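Local coordinates for envelope glycoprotein E (Human herpesvirus 1, PDB 2GIY) that binds the Fc part of host IgG as a heterodimer with gI, a complex also required for cell-to-cell spread of the virus in epithelial cells, at residues T31-H36 / S130-F135; R94-S99 / L124-A129; L145-V150 / H157-I162. One frame throughout, in Å; residues are numbered along the deposited sequence.

Contact 1: residues T31-H36 / S130-F135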
loop_
_atom_site.group_PDB
_atom_site.type_symbol
_atom_site.label_atom_id
_atom_site.label_comp_id
_atom_site.label_asym_id
_atom_site.label_seq_id
_atom_site.Cartn_x
_atom_site.Cartn_y
_atom_site.Cartn_z
ATOM N N THR A 31 -9.915 12.054 -10.646
ATOM C CA THR A 31 -9.126 11.465 -9.582
ATOM C C THR A 31 -7.844 11.045 -10.291
ATOM O O THR A 31 -7.788 11.033 -11.523
ATOM C CB THR A 31 -9.803 10.217 -8.971
ATOM O OG1 THR A 31 -10.028 9.238 -9.995
ATOM C CG2 THR A 31 -11.128 10.595 -8.330
ATOM N N ASN A 32 -6.820 10.706 -9.524
ATOM C CA ASN A 32 -5.550 10.300 -10.105
ATOM C C ASN A 32 -5.004 9.106 -9.339
ATOM O O ASN A 32 -3.956 9.181 -8.702
ATOM C CB ASN A 32 -4.560 11.466 -10.056
ATOM C CG ASN A 32 -3.233 11.131 -10.700
ATOM O OD1 ASN A 32 -3.185 10.613 -11.818
ATOM N ND2 ASN A 32 -2.144 11.433 -10.003
ATOM N N VAL A 33 -5.746 8.006 -9.394
ATOM C CA VAL A 33 -5.359 6.783 -8.716
ATOM C C VAL A 33 -4.475 5.952 -9.635
ATOM O O VAL A 33 -4.729 5.860 -10.836
ATOM C CB VAL A 33 -6.603 5.944 -8.342
ATOM C CG1 VAL A 33 -6.185 4.674 -7.614
ATOM C CG2 VAL A 33 -7.545 6.773 -7.480
ATOM N N SER A 34 -3.429 5.365 -9.065
ATOM C CA SER A 34 -2.521 4.518 -9.824
ATOM C C SER A 34 -2.638 3.116 -9.247
ATOM O O SER A 34 -2.522 2.919 -8.034
ATOM C CB SER A 34 -1.081 5.018 -9.694
ATOM O OG SER A 34 -0.212 4.235 -10.491
ATOM N N ILE A 35 -2.874 2.143 -10.115
ATOM C CA ILE A 35 -3.027 0.763 -9.677
ATOM C C ILE A 35 -2.192 -0.166 -10.546
ATOM O O ILE A 35 -2.322 -0.163 -11.767
ATOM C CB ILE A 35 -4.498 0.320 -9.779
ATOM C CG1 ILE A 35 -5.370 1.190 -8.871
ATOM C CG2 ILE A 35 -4.627 -1.154 -9.399
ATOM C CD1 ILE A 35 -6.845 1.022 -9.123
ATOM N N HIS A 36 -1.350 -0.964 -9.903
ATOM C CA HIS A 36 -0.504 -1.912 -10.610
ATOM C C HIS A 36 -0.821 -3.311 -10.117
ATOM O O HIS A 36 -1.034 -3.529 -8.926
ATOM C CB HIS A 36 0.972 -1.602 -10.353
ATOM C CG HIS A 36 1.427 -0.306 -10.945
ATOM N ND1 HIS A 36 2.056 -0.224 -12.168
ATOM C CD2 HIS A 36 1.323 0.965 -10.489
ATOM C CE1 HIS A 36 2.319 1.042 -12.441
ATOM N NE2 HIS A 36 1.885 1.783 -11.438
ATOM N N SER A 130 -10.345 4.060 -18.274
ATOM C CA SER A 130 -9.628 4.362 -17.041
ATOM C C SER A 130 -10.417 3.976 -15.794
ATOM O O SER A 130 -11.636 3.837 -15.844
ATOM C CB SER A 130 -9.307 5.859 -16.991
ATOM O OG SER A 130 -8.764 6.234 -15.737
ATOM N N VAL A 131 -9.714 3.808 -14.677
ATOM C CA VAL A 131 -10.370 3.467 -13.419
ATOM C C VAL A 131 -10.638 4.736 -12.625
ATOM O O VAL A 131 -11.253 4.696 -11.556
ATOM C CB VAL A 131 -9.509 2.508 -12.557
ATOM C CG1 VAL A 131 -9.403 1.158 -13.238
ATOM C CG2 VAL A 131 -8.130 3.095 -12.332
ATOM N N ASN A 132 -10.179 5.870 -13.146
ATOM C CA ASN A 132 -10.393 7.138 -12.463
ATOM C C ASN A 132 -11.775 7.711 -12.718
ATOM O O ASN A 132 -12.397 7.442 -13.745
ATOM C CB ASN A 132 -9.337 8.161 -12.881
ATOM C CG ASN A 132 -7.998 7.897 -12.241
ATOM O OD1 ASN A 132 -7.877 7.897 -11.015
ATOM N ND2 ASN A 132 -6.982 7.669 -13.063
ATOM N N LEU A 133 -12.250 8.500 -11.764
ATOM C CA LEU A 133 -13.556 9.138 -11.863
ATOM C C LEU A 133 -13.379 10.584 -12.289
ATOM O O LEU A 133 -12.459 11.262 -11.833
ATOM C CB LEU A 133 -14.261 9.126 -10.504
ATOM C CG LEU A 133 -14.552 7.778 -9.847
ATOM C CD1 LEU A 133 -15.170 8.023 -8.471
ATOM C CD2 LEU A 133 -15.493 6.963 -10.727
ATOM N N GLU A 134 -14.270 11.059 -13.152
ATOM C CA GLU A 134 -14.217 12.439 -13.597
ATOM C C GLU A 134 -15.469 13.173 -13.151
ATOM O O GLU A 134 -16.577 12.647 -13.257
ATOM C CB GLU A 134 -14.089 12.519 -15.120
ATOM C CG GLU A 134 -12.664 12.394 -15.615
ATOM C CD GLU A 134 -12.531 12.737 -17.083
ATOM O OE1 GLU A 134 -13.222 13.674 -17.536
ATOM O OE2 GLU A 134 -11.729 12.079 -17.778
ATOM N N PHE A 135 -15.278 14.387 -12.643
ATOM C CA PHE A 135 -16.376 15.228 -12.180
ATOM C C PHE A 135 -16.447 16.481 -13.051
ATOM O O PHE A 135 -15.499 17.268 -13.097
ATOM C CB PHE A 135 -16.159 15.632 -10.717
ATOM C CG PHE A 135 -16.127 14.469 -9.761
ATOM C CD1 PHE A 135 -15.027 13.618 -9.710
ATOM C CD2 PHE A 135 -17.200 14.228 -8.905
ATOM C CE1 PHE A 135 -14.995 12.544 -8.818
ATOM C CE2 PHE A 135 -17.177 13.156 -8.011
ATOM C CZ PHE A 135 -16.071 12.314 -7.970
HETATM O O HOH W 1 -4.284 8.270 -12.736
#
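Thr31 and Asn132 meet through their polar side chains, and hydrogen bonds carry most of this contact between chain paths running 174° apart. Asn132 OD1 is gripped twice: Thr31 OG1 donates to it at 2.7 Å, tilted from the carbonyl plane, and Val33 N reaches Asn132 OD1 at 2.7 Å, in that plane and on a lone pair. Thr31 OG1 also accepts from Leu133 N at 2.9 Å, so the hydroxyl links the backbone N-H of Leu133 to the side-chain carbonyl of Asn132. The Thr31 chi1 of 58° sets OG1 between backbone N and carbonyl carbon, facing both partners. Thr31 N donates to Leu133 O at 2.9 Å. Within 130-135, Ser130 OG accepts from Asn132 N at 3.0 Å, an ST turn that closes on the asparagine's own N-H.

Water bridges the same region, accepting from Asn132 ND2 and donating to Val33 O and Asn32 OD1. Asn32 is a predicted N-glycosylation site; no sugar is present here.

Apolar contacts lie at the two ends. Ile35 CD1 touches Val131 CG2 at 4.0 Å, while Thr31 CG2 reaches the edge of the Phe135 ring at 4.4 Å. Ile181 of the second subunit packs on both Ile35 and Val131. Strand 29-30, just before Thr31, pairs with strand 133-135, and Trp51 of strand 45-54 lies against Thr31, Val33 and Leu133, so two antiparallel segments join over the six-stranded sheet of this Ig V-type domain.

Contact 2: residues R94-S99 / L124-A129; sequences RLAVRS and LAWQAA
Leu124 begins the contact by meeting Leu95 tip to tip, a purely apolar approach with Leu124 CD2 3.6 Å from Leu95 CD1. Trp126 carries most of the remaining packing. Its CZ2 touches Ala96 CB at 3.6 Å, and the same CZ2 has Val97 N 3.7 Å away, near the ring plane. Arg98 comes over one face of the indole, CG anti to the backbone N and the chain bent at chi3 (-85°): its CZ stands 4.5 Å from the centroid of the Trp126 six-membered ring, 18° off the normal, a cation-pi contact. The planes are tilted 54° apart rather than stacked flat, and Arg98 NH2 lies 3.6 Å from Trp126 CG. Next, the backbone O of Gln127 and N of Ala129 lie beyond bonding distance of Arg98 NH2. Arg98 NE is bonded to Ser130 O, which helps fix the group above the ring.

No hydrogen bond crosses between the segments. Strands 96-99 and 124-126 run nearly parallel with axes 9.5 Å apart, so side chains bridge two layers. Met118 of strand 113-118 packs against Ala96, Leu124 and Trp126, Trp126 NE1 bonds to His117 O, and strand 133-135 borders the leucine pair through Leu133 and Phe135.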
loop_
_atom_site.group_PDB
_atom_site.type_symbol
_atom_site.label_atom_id
_atom_site.label_comp_id
_atom_site.label_asym_id
_atom_site.label_seq_id
_atom_site.Cartn_x
_atom_site.Cartn_y
_atom_site.Cartn_z
ATOM N N ARG A 94 -23.024 0.318 -5.093
ATOM C CA ARG A 94 -21.633 0.587 -5.437
ATOM C C ARG A 94 -21.684 1.687 -6.492
ATOM O O ARG A 94 -22.392 1.556 -7.491
ATOM C CB ARG A 94 -20.960 -0.668 -5.999
ATOM C CG ARG A 94 -20.771 -1.766 -4.967
ATOM C CD ARG A 94 -20.193 -3.035 -5.573
ATOM N NE ARG A 94 -21.102 -3.647 -6.537
ATOM C CZ ARG A 94 -20.876 -4.807 -7.146
ATOM N NH1 ARG A 94 -19.767 -5.488 -6.888
ATOM N NH2 ARG A 94 -21.758 -5.287 -8.013
ATOM N N LEU A 95 -20.951 2.773 -6.263
ATOM C CA LEU A 95 -20.939 3.908 -7.182
ATOM C C LEU A 95 -20.523 3.524 -8.598
ATOM O O LEU A 95 -21.129 3.957 -9.579
ATOM C CB LEU A 95 -19.997 5.003 -6.658
ATOM C CG LEU A 95 -19.901 6.258 -7.537
ATOM C CD1 LEU A 95 -21.223 7.018 -7.498
ATOM C CD2 LEU A 95 -18.765 7.148 -7.056
ATOM N N ALA A 96 -19.476 2.717 -8.704
ATOM C CA ALA A 96 -18.998 2.286 -10.006
ATOM C C ALA A 96 -18.171 1.028 -9.856
ATOM O O ALA A 96 -17.567 0.791 -8.808
ATOM C CB ALA A 96 -18.163 3.390 -10.651
ATOM N N VAL A 97 -18.153 0.219 -10.908
ATOM C CA VAL A 97 -17.392 -1.020 -10.903
ATOM C C VAL A 97 -16.878 -1.324 -12.304
ATOM O O VAL A 97 -17.645 -1.305 -13.269
ATOM C CB VAL A 97 -18.258 -2.229 -10.471
ATOM C CG1 VAL A 97 -17.413 -3.496 -10.480
ATOM C CG2 VAL A 97 -18.857 -1.995 -9.086
ATOM N N ARG A 98 -15.578 -1.569 -12.419
ATOM C CA ARG A 98 -15.005 -1.949 -13.702
ATOM C C ARG A 98 -14.536 -3.378 -13.456
ATOM O O ARG A 98 -13.734 -3.633 -12.544
ATOM C CB ARG A 98 -13.837 -1.037 -14.097
ATOM C CG ARG A 98 -13.473 -1.145 -15.573
ATOM C CD ARG A 98 -12.419 -0.126 -16.003
ATOM N NE ARG A 98 -12.963 1.185 -16.366
ATOM C CZ ARG A 98 -13.709 1.427 -17.445
ATOM N NH1 ARG A 98 -14.022 0.446 -18.279
ATOM N NH2 ARG A 98 -14.111 2.661 -17.714
ATOM N N SER A 99 -15.054 -4.313 -14.249
ATOM C CA SER A 99 -14.716 -5.718 -14.078
ATOM C C SER A 99 -13.829 -6.275 -15.176
ATOM O O SER A 99 -13.888 -5.835 -16.323
ATOM C CB SER A 99 -15.998 -6.547 -13.980
ATOM O OG SER A 99 -16.794 -6.090 -12.900
ATOM N N LEU A 124 -20.972 12.950 -13.125
ATOM C CA LEU A 124 -19.991 11.889 -12.900
ATOM C C LEU A 124 -19.843 11.010 -14.139
ATOM O O LEU A 124 -20.831 10.661 -14.784
ATOM C CB LEU A 124 -20.414 11.013 -11.719
ATOM C CG LEU A 124 -19.434 9.910 -11.305
ATOM C CD1 LEU A 124 -18.187 10.530 -10.705
ATOM C CD2 LEU A 124 -20.099 8.978 -10.298
ATOM N N ALA A 125 -18.608 10.644 -14.464
ATOM C CA ALA A 125 -18.362 9.798 -15.625
ATOM C C ALA A 125 -17.068 9.014 -15.488
ATOM O O ALA A 125 -16.130 9.449 -14.813
ATOM C CB ALA A 125 -18.320 10.644 -16.897
ATOM N N TRP A 126 -17.047 7.847 -16.127
ATOM C CA TRP A 126 -15.885 6.968 -16.145
ATOM C C TRP A 126 -14.889 7.593 -17.106
ATOM O O TRP A 126 -15.210 7.818 -18.281
ATOM C CB TRP A 126 -16.254 5.589 -16.706
ATOM C CG TRP A 126 -16.542 4.501 -15.711
ATOM C CD1 TRP A 126 -17.656 3.717 -15.669
ATOM C CD2 TRP A 126 -15.674 4.017 -14.676
ATOM N NE1 TRP A 126 -17.539 2.771 -14.680
ATOM C CE2 TRP A 126 -16.332 2.930 -14.056
ATOM C CE3 TRP A 126 -14.405 4.389 -14.218
ATOM C CZ2 TRP A 126 -15.764 2.214 -12.997
ATOM C CZ3 TRP A 126 -13.839 3.677 -13.165
ATOM C CH2 TRP A 126 -14.520 2.599 -12.567
ATOM N N GLN A 127 -13.687 7.878 -16.626
ATOM C CA GLN A 127 -12.677 8.425 -17.513
ATOM C C GLN A 127 -12.467 7.312 -18.540
ATOM O O GLN A 127 -12.104 6.193 -18.174
ATOM C CB GLN A 127 -11.387 8.705 -16.739
ATOM C CG GLN A 127 -10.281 9.304 -17.595
ATOM C CD GLN A 127 -9.129 9.835 -16.768
ATOM O OE1 GLN A 127 -7.932 9.315 -17.013
ATOM N NE2 GLN A 127 -9.315 10.707 -15.919
ATOM N N ALA A 128 -12.721 7.609 -19.813
ATOM C CA ALA A 128 -12.582 6.620 -20.885
ATOM C C ALA A 128 -11.366 5.720 -20.696
ATOM O O ALA A 128 -10.253 6.205 -20.492
ATOM C CB ALA A 128 -12.506 7.326 -22.246
ATOM N N ALA A 129 -11.596 4.411 -20.770
ATOM C CA ALA A 129 -10.546 3.414 -20.613
ATOM C C ALA A 129 -9.696 3.677 -19.370
ATOM O O ALA A 129 -8.476 3.518 -19.400
ATOM C CB ALA A 129 -9.663 3.395 -21.856
#

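Contact 3: residues L145-V150 / H157-I162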
loop_
_atom_site.group_PDB
_atom_site.type_symbol
_atom_site.label_atom_id
_atom_site.label_comp_id
_atom_site.label_asym_id
_atom_site.label_seq_id
_atom_site.Cartn_x
_atom_site.Cartn_y
_atom_site.Cartn_z
ATOM N N LEU A 145 -16.835 10.964 1.003
ATOM C CA LEU A 145 -15.673 10.112 1.172
ATOM C C LEU A 145 -15.759 8.987 0.155
ATOM O O LEU A 145 -16.715 8.206 0.156
ATOM C CB LEU A 145 -15.630 9.537 2.589
ATOM C CG LEU A 145 -14.555 8.480 2.852
ATOM C CD1 LEU A 145 -13.174 9.067 2.591
ATOM C CD2 LEU A 145 -14.665 7.985 4.288
ATOM N N TYR A 146 -14.759 8.917 -0.718
ATOM C CA TYR A 146 -14.715 7.890 -1.749
ATOM C C TYR A 146 -13.638 6.855 -1.457
ATOM O O TYR A 146 -12.532 7.197 -1.044
ATOM C CB TYR A 146 -14.431 8.522 -3.118
ATOM C CG TYR A 146 -15.532 9.417 -3.639
ATOM C CD1 TYR A 146 -15.798 10.652 -3.042
ATOM C CD2 TYR A 146 -16.325 9.021 -4.715
ATOM C CE1 TYR A 146 -16.831 11.468 -3.504
ATOM C CE2 TYR A 146 -17.360 9.833 -5.185
ATOM C CZ TYR A 146 -17.604 11.053 -4.574
ATOM O OH TYR A 146 -18.615 11.858 -5.043
ATOM N N LEU A 147 -13.976 5.589 -1.670
ATOM C CA LEU A 147 -13.033 4.499 -1.482
ATOM C C LEU A 147 -12.926 3.732 -2.793
ATOM O O LEU A 147 -13.932 3.475 -3.462
ATOM C CB LEU A 147 -13.502 3.537 -0.379
ATOM C CG LEU A 147 -12.973 3.777 1.042
ATOM C CD1 LEU A 147 -13.494 5.101 1.577
ATOM C CD2 LEU A 147 -13.400 2.624 1.951
ATOM N N CYS A 148 -11.704 3.393 -3.168
ATOM C CA CYS A 148 -11.467 2.615 -4.369
ATOM C C CYS A 148 -10.950 1.287 -3.840
ATOM O O CYS A 148 -9.936 1.248 -3.141
ATOM C CB CYS A 148 -10.420 3.284 -5.260
ATOM S SG CYS A 148 -10.135 2.370 -6.805
ATOM N N VAL A 149 -11.665 0.206 -4.145
ATOM C CA VAL A 149 -11.285 -1.115 -3.671
ATOM C C VAL A 149 -11.029 -2.071 -4.830
ATOM O O VAL A 149 -11.834 -2.168 -5.755
ATOM C CB VAL A 149 -12.394 -1.723 -2.780
ATOM C CG1 VAL A 149 -11.925 -3.043 -2.188
ATOM C CG2 VAL A 149 -12.777 -0.736 -1.677
ATOM N N VAL A 150 -9.910 -2.779 -4.776
ATOM C CA VAL A 150 -9.598 -3.720 -5.836
ATOM C C VAL A 150 -9.714 -5.162 -5.378
ATOM O O VAL A 150 -9.009 -5.596 -4.464
ATOM C CB VAL A 150 -8.180 -3.497 -6.392
ATOM C CG1 VAL A 150 -7.928 -4.445 -7.566
ATOM C CG2 VAL A 150 -8.018 -2.046 -6.837
ATOM N N HIS A 157 -7.579 -6.986 -2.575
ATOM C CA HIS A 157 -6.122 -7.057 -2.667
ATOM C C HIS A 157 -5.458 -5.705 -2.460
ATOM O O HIS A 157 -4.245 -5.619 -2.288
ATOM C CB HIS A 157 -5.693 -7.649 -4.011
ATOM C CG HIS A 157 -5.793 -9.139 -4.059
ATOM N ND1 HIS A 157 -4.760 -9.942 -4.494
ATOM C CD2 HIS A 157 -6.788 -9.976 -3.682
ATOM C CE1 HIS A 157 -5.114 -11.209 -4.379
ATOM N NE2 HIS A 157 -6.339 -11.258 -3.888
ATOM N N ALA A 158 -6.260 -4.648 -2.477
ATOM C CA ALA A 158 -5.761 -3.298 -2.263
ATOM C C ALA A 158 -6.942 -2.354 -2.143
ATOM O O ALA A 158 -8.023 -2.634 -2.658
ATOM C CB ALA A 158 -4.864 -2.858 -3.429
ATOM N N TRP A 159 -6.740 -1.246 -1.443
ATOM C CA TRP A 159 -7.792 -0.246 -1.316
ATOM C C TRP A 159 -7.190 1.091 -0.918
ATOM O O TRP A 159 -6.066 1.161 -0.408
ATOM C CB TRP A 159 -8.858 -0.663 -0.289
ATOM C CG TRP A 159 -8.426 -0.562 1.150
ATOM C CD1 TRP A 159 -7.752 -1.505 1.875
ATOM C CD2 TRP A 159 -8.635 0.549 2.032
ATOM N NE1 TRP A 159 -7.530 -1.049 3.155
ATOM C CE2 TRP A 159 -8.060 0.209 3.277
ATOM C CE3 TRP A 159 -9.250 1.800 1.891
ATOM C CZ2 TRP A 159 -8.083 1.077 4.377
ATOM C CZ3 TRP A 159 -9.272 2.663 2.986
ATOM C CH2 TRP A 159 -8.691 2.296 4.211
ATOM N N GLY A 160 -7.940 2.155 -1.174
ATOM C CA GLY A 160 -7.477 3.479 -0.820
ATOM C C GLY A 160 -8.674 4.386 -0.657
ATOM O O GLY A 160 -9.781 4.035 -1.076
ATOM N N HIS A 161 -8.470 5.541 -0.035
ATOM C CA HIS A 161 -9.565 6.481 0.148
ATOM C C HIS A 161 -9.185 7.879 -0.313
ATOM O O HIS A 161 -8.011 8.269 -0.279
ATOM C CB HIS A 161 -10.007 6.526 1.617
ATOM C CG HIS A 161 -8.954 7.038 2.555
ATOM N ND1 HIS A 161 -7.870 6.283 2.946
ATOM C CD2 HIS A 161 -8.822 8.235 3.177
ATOM C CE1 HIS A 161 -7.115 6.989 3.770
ATOM N NE2 HIS A 161 -7.671 8.179 3.926
ATOM N N ILE A 162 -10.193 8.622 -0.760
ATOM C CA ILE A 162 -10.014 9.989 -1.213
ATOM C C ILE A 162 -11.207 10.811 -0.752
ATOM O O ILE A 162 -12.345 10.482 -1.081
ATOM C CB ILE A 162 -9.988 10.109 -2.753
ATOM C CG1 ILE A 162 -8.995 9.121 -3.361
ATOM C CG2 ILE A 162 -9.605 11.536 -3.147
ATOM C CD1 ILE A 162 -9.028 9.117 -4.878
#
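Tyr146 to Val150 pair with Ala158 to Ile162 as the two arms of an antiparallel beta hairpin, strands 144-152 and 155-165, set in the six-stranded sheet; the centre of the contact lies about 2 Å from the centre of the chain. The strand directions differ by 163° and the axes approach to 4.6 Å, values expected of directly bonded neighbours.

Six backbone bonds give the evidence. Tyr146 and Ile162 exchange a pair, as do Cys148 and Gly160. Towards the turn the exchange changes: Val150 N donates to Ala158 O at 2.8 Å, but Val150 O accepts from His157 N at 2.7 Å. His157 and Ala158 thus both face Val150, a classic beta bulge. Between these pairs, Leu147 with His161 and Val149 with Trp159 are non-hydrogen-bonded; there the CA-H groups of Leu147, His161 and Trp159 approach carbonyls, Trp159 CA lying 3.2 Å from Cys148 O.

One face bears Leu147, Val149, Trp159 and His161. Leu147 CD1 packs on His161 CB at 3.8 Å. Trp159 has CG set between the backbone N and the carbonyl carbon (chi1 74°), and its ring lies beside Leu147, CE3 being 4.2 Å from Leu147 CD2. On the other face, Gly160 places no side chain opposite Cys148; Tyr146 and Ile162 lie to one side of this pair, and to the other Val150 CB is 4.5 Å from Ala158 CB.

Strand 45-54 bonds to the edge of strand 144-152 away from strand 155-165, and strand 20-22 runs parallel beside strand 155-165. Met15 of strand 11-16 packs over Cys148 and Val150, while Trp51 of the adjacent strand touches Cys148 and Ile162 on the same face. Met63 and Ile65 of strand 63-66 cover Leu145, and Ile65 also reaches Trp159 and His161. Trp159 NE1 is bonded to Glu67.

In the fold
Contact 3 lies within the six-stranded sheet, contact 2 ties strand 124-126 to it, and contact 1 joins segments outside it, all in the C-terminal domain of the gE ectodomain and the region assigned to Fc binding. Contacts 1 and 2 have centres about 9 Å apart; strands 124-126 and 133-135 are neighbours in one sheet, with Glu134 N 3.0 Å from Ala125 O. Contact 2 falls between the segments of contact 1. Contact 3 follows both along the chain, about 11 Å from contact 1 and 13 Å from contact 2, centre to centre. It meets contact 1 where Val33 CG2 comes 3.8 Å from Ile162 CD1, and contact 2 where Leu95 CD2 sits 3.6 Å from Tyr146 CE2.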